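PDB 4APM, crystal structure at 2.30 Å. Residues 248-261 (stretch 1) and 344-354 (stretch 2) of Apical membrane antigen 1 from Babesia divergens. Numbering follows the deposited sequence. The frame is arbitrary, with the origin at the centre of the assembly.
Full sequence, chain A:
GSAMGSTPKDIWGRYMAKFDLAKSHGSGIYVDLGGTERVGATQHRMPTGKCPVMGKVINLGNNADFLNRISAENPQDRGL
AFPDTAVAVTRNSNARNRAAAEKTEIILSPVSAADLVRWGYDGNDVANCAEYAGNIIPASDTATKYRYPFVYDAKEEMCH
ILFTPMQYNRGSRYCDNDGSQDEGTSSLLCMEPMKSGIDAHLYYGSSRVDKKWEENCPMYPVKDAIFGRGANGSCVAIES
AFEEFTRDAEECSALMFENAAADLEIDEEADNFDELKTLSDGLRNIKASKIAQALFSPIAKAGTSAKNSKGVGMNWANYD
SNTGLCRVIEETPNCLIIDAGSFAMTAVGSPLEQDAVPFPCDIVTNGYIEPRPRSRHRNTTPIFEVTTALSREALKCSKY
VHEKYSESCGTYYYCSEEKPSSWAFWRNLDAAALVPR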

# COMPACT_ATOMS: atom_id res chain seq x y z
N ASP A 248 -5.14 -16.00 2.44
CA ASP A 248 -4.67 -15.53 1.13
C ASP A 248 -3.96 -14.18 1.30
O ASP A 248 -4.00 -13.59 2.38
CB ASP A 248 -5.85 -15.43 0.12
CG ASP A 248 -7.09 -14.82 0.73
OD1 ASP A 248 -6.96 -13.77 1.42
OD2 ASP A 248 -8.20 -15.37 0.53
N ALA A 249 -3.26 -13.75 0.24
CA ALA A 249 -2.63 -12.43 0.21
C ALA A 249 -3.59 -11.31 0.63
O ALA A 249 -3.24 -10.45 1.45
CB ALA A 249 -2.01 -12.16 -1.16
N GLU A 250 -4.81 -11.34 0.12
CA GLU A 250 -5.79 -10.28 0.50
C GLU A 250 -6.06 -10.15 2.00
O GLU A 250 -6.20 -9.03 2.52
CB GLU A 250 -7.11 -10.49 -0.21
CG GLU A 250 -6.96 -10.63 -1.70
CD GLU A 250 -6.86 -12.07 -2.12
OE1 GLU A 250 -5.73 -12.64 -2.05
OE2 GLU A 250 -7.90 -12.63 -2.52
N GLU A 251 -6.22 -11.28 2.67
CA GLU A 251 -6.40 -11.29 4.10
C GLU A 251 -5.16 -10.73 4.78
O GLU A 251 -5.25 -9.84 5.61
CB GLU A 251 -6.69 -12.70 4.61
CG GLU A 251 -7.27 -12.73 6.03
CD GLU A 251 -7.97 -14.04 6.35
OE1 GLU A 251 -7.29 -15.11 6.37
OE2 GLU A 251 -9.21 -14.03 6.49
N CYS A 252 -3.98 -11.21 4.39
CA CYS A 252 -2.73 -10.64 4.88
C CYS A 252 -2.69 -9.10 4.67
O CYS A 252 -2.37 -8.31 5.60
CB CYS A 252 -1.58 -11.28 4.15
SG CYS A 252 0.01 -10.63 4.67
N SER A 253 -3.08 -8.67 3.47
CA SER A 253 -3.11 -7.28 3.16
C SER A 253 -4.07 -6.53 4.11
O SER A 253 -3.71 -5.48 4.65
CB SER A 253 -3.49 -7.06 1.69
OG SER A 253 -3.42 -5.69 1.38
N ALA A 254 -5.24 -7.10 4.37
CA ALA A 254 -6.24 -6.40 5.22
C ALA A 254 -5.79 -6.29 6.67
O ALA A 254 -6.12 -5.32 7.36
CB ALA A 254 -7.60 -7.10 5.13
N LEU A 255 -5.05 -7.30 7.13
CA LEU A 255 -4.52 -7.37 8.50
C LEU A 255 -3.48 -6.28 8.73
O LEU A 255 -3.43 -5.66 9.78
CB LEU A 255 -3.82 -8.72 8.69
CG LEU A 255 -3.84 -9.48 10.02
CD1 LEU A 255 -2.63 -10.40 10.12
CD2 LEU A 255 -3.95 -8.58 11.23
N MET A 256 -2.56 -6.15 7.77
CA MET A 256 -1.53 -5.14 7.83
C MET A 256 -2.14 -3.73 7.72
O MET A 256 -1.75 -2.79 8.45
CB MET A 256 -0.54 -5.40 6.69
CG MET A 256 0.41 -4.23 6.47
SD MET A 256 0.51 -3.62 4.80
CE MET A 256 0.40 -5.02 3.66
N PHE A 257 -3.07 -3.56 6.78
CA PHE A 257 -3.71 -2.25 6.56
C PHE A 257 -4.32 -1.66 7.86
O PHE A 257 -4.19 -0.47 8.12
CB PHE A 257 -4.77 -2.38 5.46
CG PHE A 257 -5.50 -1.10 5.15
CD1 PHE A 257 -4.89 -0.09 4.41
CD2 PHE A 257 -6.82 -0.93 5.52
CE1 PHE A 257 -5.59 1.07 4.07
CE2 PHE A 257 -7.51 0.23 5.19
CZ PHE A 257 -6.90 1.23 4.46
N GLU A 258 -4.95 -2.50 8.68
CA GLU A 258 -5.56 -2.06 9.92
C GLU A 258 -4.55 -1.41 10.86
O GLU A 258 -4.94 -0.71 11.79
CB GLU A 258 -6.17 -3.24 10.66
CG GLU A 258 -7.33 -3.88 9.96
CD GLU A 258 -8.03 -4.90 10.85
OE1 GLU A 258 -7.35 -5.46 11.76
OE2 GLU A 258 -9.25 -5.10 10.67
N ASN A 259 -3.26 -1.74 10.66
CA ASN A 259 -2.17 -1.34 11.56
C ASN A 259 -1.25 -0.35 10.89
O ASN A 259 -0.19 -0.01 11.44
CB ASN A 259 -1.39 -2.58 11.99
CG ASN A 259 -2.22 -3.51 12.87
OD1 ASN A 259 -2.71 -4.57 12.43
ND2 ASN A 259 -2.48 -3.06 14.07
N ALA A 260 -1.63 0.05 9.67
CA ALA A 260 -0.79 0.92 8.86
C ALA A 260 -0.88 2.32 9.44
O ALA A 260 -1.66 2.58 10.35
CB ALA A 260 -1.26 0.90 7.39
N ALA A 261 -0.05 3.21 8.90
CA ALA A 261 -0.06 4.63 9.26
C ALA A 261 -1.49 5.17 9.34
O ALA A 261 -2.26 5.05 8.37
CB ALA A 261 0.74 5.42 8.25
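Stretch 2, residues 344-354: AMTAVGSPLEQ

What forms the apolar centre? A347, just past the end of strand 344-346, points its CB toward stretch 1 and meets A260 CB at 3.5 Å from its own CB. M256 SD lies 3.8 Å from A347 CB, and the edge of the F257 ring approaches the backbone, with F257 CD1 3.7 Å from A347 O. M345 also points toward the helix: its CE reaches A249 CB at 3.8 Å and S253 CB at 3.8 Å.

How does the backbone of stretch 2 run? The strand crosses helix 249-257 at -44°, the two pointing broadly the same way, with 9.0 Å between axes at closest approach. After A347 the chain turns back in a loop, so P351 comes to E250 and E353, where a 3-10 segment begins, to A249 at the start of the helix.

What holds the polar edge? No direct hydrogen bond joins the stretches; E250 N and P351 O are 3.3 Å apart at a poor angle, although E250 CA makes a CA-H...O contact with P351 O at 3.3 Å. Waters bridge instead. Water 1 accepts from A249 N (2.8 Å) and donates to E353 OE2 (2.5 Å); water 2 accepts from E353 N (2.9 Å) and donates to E250 OE1 (2.4 Å).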

# COMPACT_ATOMS: atom_id res chain seq x y z
N ALA A 344 5.79 -9.56 -1.25
CA ALA A 344 6.15 -8.42 -0.41
C ALA A 344 5.10 -7.37 -0.70
O ALA A 344 5.03 -6.84 -1.81
CB ALA A 344 7.54 -7.90 -0.77
N MET A 345 4.25 -7.11 0.28
CA MET A 345 3.07 -6.26 0.08
C MET A 345 3.14 -4.98 0.92
O MET A 345 3.83 -4.94 1.94
CB MET A 345 1.84 -7.07 0.43
CG MET A 345 1.79 -8.37 -0.38
SD MET A 345 0.41 -9.35 0.12
CE MET A 345 -0.92 -8.53 -0.77
N THR A 346 2.43 -3.93 0.48
CA THR A 346 2.39 -2.69 1.25
C THR A 346 0.95 -2.21 1.46
O THR A 346 0.03 -2.65 0.74
CB THR A 346 3.23 -1.55 0.63
OG1 THR A 346 2.47 -0.91 -0.38
CG2 THR A 346 4.55 -2.04 0.02
N ALA A 347 0.77 -1.35 2.48
CA ALA A 347 -0.55 -0.83 2.82
C ALA A 347 -1.17 0.05 1.71
O ALA A 347 -2.38 0.30 1.73
CB ALA A 347 -0.49 -0.05 4.14
N VAL A 348 -0.37 0.57 0.77
CA VAL A 348 -1.00 1.42 -0.27
C VAL A 348 -1.34 0.64 -1.53
O VAL A 348 -2.21 1.06 -2.32
CB VAL A 348 -0.18 2.67 -0.66
CG1 VAL A 348 0.06 3.57 0.55
CG2 VAL A 348 1.14 2.27 -1.29
N GLY A 349 -0.66 -0.50 -1.70
CA GLY A 349 -0.65 -1.23 -2.95
C GLY A 349 -1.77 -2.25 -3.03
O GLY A 349 -2.47 -2.52 -2.05
N SER A 350 -1.93 -2.83 -4.21
CA SER A 350 -2.90 -3.87 -4.40
C SER A 350 -2.84 -4.97 -3.33
O SER A 350 -1.76 -5.43 -2.95
CB SER A 350 -2.75 -4.49 -5.78
OG SER A 350 -3.87 -5.34 -5.98
N PRO A 351 -4.00 -5.41 -2.85
CA PRO A 351 -4.09 -6.62 -2.00
C PRO A 351 -4.03 -7.98 -2.75
O PRO A 351 -4.09 -9.04 -2.10
CB PRO A 351 -5.49 -6.47 -1.37
CG PRO A 351 -6.29 -5.75 -2.42
CD PRO A 351 -5.31 -4.74 -3.02
N LEU A 352 -3.96 -7.96 -4.09
CA LEU A 352 -4.15 -9.19 -4.92
C LEU A 352 -2.83 -9.72 -5.40
O LEU A 352 -2.07 -8.99 -6.04
CB LEU A 352 -4.97 -8.87 -6.18
CG LEU A 352 -6.36 -8.31 -6.00
CD1 LEU A 352 -7.08 -8.26 -7.35
CD2 LEU A 352 -7.10 -9.15 -4.96
N GLU A 353 -2.61 -11.02 -5.21
CA GLU A 353 -1.46 -11.69 -5.86
C GLU A 353 -1.46 -11.42 -7.34
O GLU A 353 -0.40 -11.31 -7.95
CB GLU A 353 -1.49 -13.21 -5.67
CG GLU A 353 -0.92 -13.71 -4.36
CD GLU A 353 -1.03 -15.22 -4.25
OE1 GLU A 353 -0.85 -15.90 -5.29
OE2 GLU A 353 -1.38 -15.73 -3.16
N GLN A 354 -2.64 -11.39 -7.95
CA GLN A 354 -2.72 -11.22 -9.41
C GLN A 354 -1.98 -9.97 -9.86
O GLN A 354 -1.73 -9.82 -11.05
CB GLN A 354 -4.16 -11.02 -9.90
CG GLN A 354 -5.20 -11.99 -9.42
CD GLN A 354 -6.58 -11.41 -9.69
OE1 GLN A 354 -6.72 -10.41 -10.40
NE2 GLN A 354 -7.60 -12.02 -9.10
O HOH W 1 -3.56 -15.18 -2.17
O HOH W 2 -4.75 -12.74 -4.27
O HOH W 3 -1.26 -4.86 -0.05